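Local coordinates for protein endoglucanase (Bacillus akibai, PDB 1UWW) that hydrolyses internal beta-1,4-glucosidic bonds in cellulose and related glucans, here represented by its family 28 carbohydrate-binding module, specific for non-crystalline cellulose, at residues A[107-112]-A[149-154]. Numbering follows the deposited sequence.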
ATOM      1  N   ILE A 107      -2.990   3.903   4.739  1.00 17.22           N
ATOM      2  CA  ILE A 107      -2.304   3.744   6.016  1.00 17.08           C
ATOM      3  C   ILE A 107      -1.279   2.609   5.894  1.00 16.36           C
ATOM      4  O   ILE A 107      -1.642   1.475   5.520  1.00 16.94           O
ATOM      5  CB  ILE A 107      -3.320   3.455   7.146  1.00 17.57           C
ATOM      6  CG1 ILE A 107      -4.314   4.619   7.236  1.00 18.89           C
ATOM      7  CG2 ILE A 107      -2.588   3.247   8.449  1.00 18.67           C
ATOM      8  CD1 ILE A 107      -5.371   4.417   8.269  1.00 19.70           C
ATOM      9  N   ASN A 108      -0.009   2.898   6.179  1.00 16.40           N
ATOM     10  CA  ASN A 108       1.054   1.910   6.168  1.00 17.19           C
ATOM     11  C   ASN A 108       1.739   1.817   7.499  1.00 17.71           C
ATOM     12  O   ASN A 108       1.748   2.739   8.297  1.00 16.89           O
ATOM     13  CB  ASN A 108       2.085   2.248   5.084  1.00 18.57           C
ATOM     14  CG  ASN A 108       1.581   1.941   3.666  1.00 21.55           C
ATOM     15  OD1 ASN A 108       1.268   2.853   2.932  1.00 26.01           O
ATOM     16  ND2 ASN A 108       1.408   0.638   3.343  1.00 22.42           N
ATOM     17  N   LEU A 109       2.278   0.640   7.766  1.00 17.85           N
ATOM     18  CA  LEU A 109       2.911   0.325   9.036  1.00 18.08           C
ATOM     19  C   LEU A 109       4.338  -0.128   8.767  1.00 18.07           C
ATOM     20  O   LEU A 109       4.570  -1.044   7.974  1.00 17.63           O
ATOM     21  CB  LEU A 109       2.121  -0.790   9.700  1.00 19.04           C
ATOM     22  CG  LEU A 109       2.645  -1.369  11.004  1.00 21.16           C
ATOM     23  CD1 LEU A 109       2.605  -0.363  12.117  1.00 22.39           C
ATOM     24  CD2 LEU A 109       1.818  -2.616  11.420  1.00 22.67           C
ATOM     25  N   VAL A 110       5.282   0.491   9.455  1.00 17.75           N
ATOM     26  CA  VAL A 110       6.711   0.274   9.279  1.00 17.93           C
ATOM     27  C   VAL A 110       7.340   0.040  10.638  1.00 17.49           C
ATOM     28  O   VAL A 110       6.936   0.639  11.640  1.00 18.54           O
ATOM     29  CB  VAL A 110       7.388   1.485   8.594  1.00 19.69           C
ATOM     30  CG1 VAL A 110       8.913   1.327   8.509  1.00 22.11           C
ATOM     31  CG2 VAL A 110       6.783   1.700   7.228  1.00 21.60           C
ATOM     32  N   PHE A 111       8.281  -0.895  10.711  1.00 16.82           N
ATOM     33  CA  PHE A 111       9.171  -1.038  11.844  1.00 17.88           C
ATOM     34  C   PHE A 111      10.599  -0.821  11.398  1.00 17.53           C
ATOM     35  O   PHE A 111      10.915  -0.918  10.209  1.00 18.06           O
ATOM     36  CB  PHE A 111       9.060  -2.441  12.468  1.00 17.80           C
ATOM     37  CG  PHE A 111       7.680  -2.803  12.911  1.00 19.34           C
ATOM     38  CD1 PHE A 111       7.140  -2.285  14.079  1.00 18.33           C
ATOM     39  CD2 PHE A 111       6.903  -3.662  12.165  1.00 21.88           C
ATOM     40  CE1 PHE A 111       5.854  -2.640  14.471  1.00 19.34           C
ATOM     41  CE2 PHE A 111       5.632  -4.006  12.576  1.00 22.12           C
ATOM     42  CZ  PHE A 111       5.127  -3.485  13.713  1.00 19.93           C
ATOM     43  N   GLN A 112      11.474  -0.544  12.337  1.00 17.62           N
ATOM     44  CA  GLN A 112      12.878  -0.318  12.001  1.00 17.82           C
ATOM     45  C   GLN A 112      13.849  -1.205  12.812  1.00 18.53           C
ATOM     46  O   GLN A 112      14.695  -0.692  13.559  1.00 19.69           O
ATOM     47  CB  GLN A 112      13.191   1.168  12.187  1.00 19.34           C
ATOM     48  CG  GLN A 112      12.292   2.103  11.404  1.00 19.72           C
ATOM     49  CD  GLN A 112      12.912   3.464  11.250  1.00 22.62           C
ATOM     50  OE1 GLN A 112      12.582   4.386  11.979  1.00 23.00           O
ATOM     51  NE2 GLN A 112      13.847   3.581  10.320  1.00 24.09           N
ATOM     52  N   ILE A 149      -3.893  -4.517  10.452  1.00 18.52           N
ATOM     53  CA  ILE A 149      -2.792  -4.677   9.500  1.00 19.19           C
ATOM     54  C   ILE A 149      -2.013  -5.943   9.863  1.00 18.77           C
ATOM     55  O   ILE A 149      -1.563  -6.101  10.983  1.00 18.66           O
ATOM     56  CB  ILE A 149      -1.865  -3.438   9.494  1.00 19.16           C
ATOM     57  CG1 ILE A 149      -2.666  -2.183   9.043  1.00 20.78           C
ATOM     58  CG2 ILE A 149      -0.679  -3.649   8.582  1.00 21.09           C
ATOM     59  CD1 ILE A 149      -1.995  -0.881   9.305  1.00 23.02           C
ATOM     60  N   ASN A 150      -1.879  -6.841   8.889  1.00 18.57           N
ATOM     61  CA  ASN A 150      -1.253  -8.132   9.089  1.00 18.96           C
ATOM     62  C   ASN A 150       0.263  -7.981   9.163  1.00 17.67           C
ATOM     63  O   ASN A 150       0.905  -7.498   8.234  1.00 19.82           O
ATOM     64  CB  ASN A 150      -1.649  -9.074   7.957  1.00 19.74           C
ATOM     65  CG  ASN A 150      -1.212 -10.510   8.196  1.00 21.43           C
ATOM     66  OD1 ASN A 150      -0.068 -10.774   8.551  1.00 22.71           O
ATOM     67  ND2 ASN A 150      -2.147 -11.449   8.016  1.00 25.94           N
ATOM     68  N   VAL A 151       0.816  -8.391  10.293  1.00 18.10           N
ATOM     69  CA  VAL A 151       2.266  -8.442  10.489  1.00 18.26           C
ATOM     70  C   VAL A 151       2.853  -9.864  10.490  1.00 18.84           C
ATOM     71  O   VAL A 151       4.068 -10.025  10.437  1.00 18.96           O
ATOM     72  CB  VAL A 151       2.697  -7.706  11.777  1.00 18.20           C
ATOM     73  CG1 VAL A 151       2.394  -6.203  11.663  1.00 17.89           C
ATOM     74  CG2 VAL A 151       2.019  -8.281  13.020  1.00 18.85           C
ATOM     75  N   ARG A 152       1.991 -10.864  10.572  1.00 19.20           N
ATOM     76  CA  ARG A 152       2.386 -12.263  10.387  1.00 19.81           C
ATOM     77  C   ARG A 152       3.043 -12.436   9.023  1.00 21.15           C
ATOM     78  O   ARG A 152       3.995 -13.215   8.879  1.00 22.00           O
ATOM     79  CB  ARG A 152       1.160 -13.153  10.549  1.00 20.18           C
ATOM     80  CG  ARG A 152       1.430 -14.654  10.425  1.00 20.63           C
ATOM     81  CD  ARG A 152       2.558 -15.155  11.274  1.00 21.64           C
ATOM     82  NE  ARG A 152       2.505 -14.682  12.651  1.00 20.18           N
ATOM     83  CZ  ARG A 152       3.528 -14.760  13.493  1.00 21.53           C
ATOM     84  NH1 ARG A 152       4.664 -15.321  13.099  1.00 21.33           N
ATOM     85  NH2 ARG A 152       3.469 -14.278  14.723  1.00 19.62           N
ATOM     86  N   ASP A 153       2.599 -11.651   8.052  1.00 21.92           N
ATOM     87  CA  ASP A 153       3.090 -11.729   6.676  1.00 23.44           C
ATOM     88  C   ASP A 153       4.415 -11.024   6.431  1.00 23.73           C
ATOM     89  O   ASP A 153       4.923 -11.056   5.296  1.00 26.40           O
ATOM     90  CB  ASP A 153       1.996 -11.253   5.716  1.00 25.33           C
ATOM     91  CG  ASP A 153       0.837 -12.257   5.623  1.00 28.38           C
ATOM     92  OD1 ASP A 153       1.009 -13.407   6.101  1.00 36.86           O
ATOM     93  OD2 ASP A 153      -0.275 -11.998   5.131  1.00 33.21           O
ATOM     94  N   ILE A 154       5.032 -10.439   7.454  1.00 22.01           N
ATOM     95  CA  ILE A 154       6.381  -9.887   7.315  1.00 21.18           C
ATOM     96  C   ILE A 154       7.370 -11.022   7.486  1.00 22.46           C
ATOM     97  O   ILE A 154       7.606 -11.485   8.589  1.00 22.36           O
ATOM     98  CB  ILE A 154       6.635  -8.747   8.352  1.00 20.84           C
ATOM     99  CG1 ILE A 154       5.632  -7.601   8.164  1.00 21.18           C
ATOM    100  CG2 ILE A 154       8.049  -8.168   8.221  1.00 21.10           C
ATOM    101  CD1 ILE A 154       5.644  -6.559   9.258  1.00 21.57           C
TER
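L109 reaches across to both I149 and V151 with a single methyl, CD2. This methyl lies 3.6 Å from CG1 of V151 and a little farther, 3.9 Å, from CG2 of I149. CG of L109, anti to the backbone N (chi1 176°), carries the branch point out toward the other segment, and the side chain meets each of its two partners at an oblique angle. An apolar leucine suits this buried place between the sheets, and its CB also lies near CD1 of I149, at 4.1 Å. That same CD1 ends the longer branch of I149 and also approaches CG2 of I107, more loosely, at 4.3 Å.

F111 is turned differently. Its ring presents an edge rather than a face: CE2 is 4.0 Å from V151 CG1 and 4.2 Å from I154 CD1, both methyls lying near the ring plane. The phenylalanine crosses each of these side chains at about a right angle, its flat, rigid ring carrying CE2 out from the strand to the two methyls.

These contacts join the two antiparallel sheets of a beta-sandwich, strand 104-111 facing the end of strand 142-150 through side chains alone. Strand alternation points L109 and F111 toward the other segment, where M166 and V89 also pack against L109, while N108 and V110 point away.

Past the strand end, a type I turn from V151 to I154, with I154 N bonded to V151 O, brings I154 back to the ring edge. N150, just before the turn, ties it back through an Asx motif: its OD1 accepts from D153 N at 2.9 Å, the N-H...O angle being 142°, with the donor tilted from the carbonyl plane.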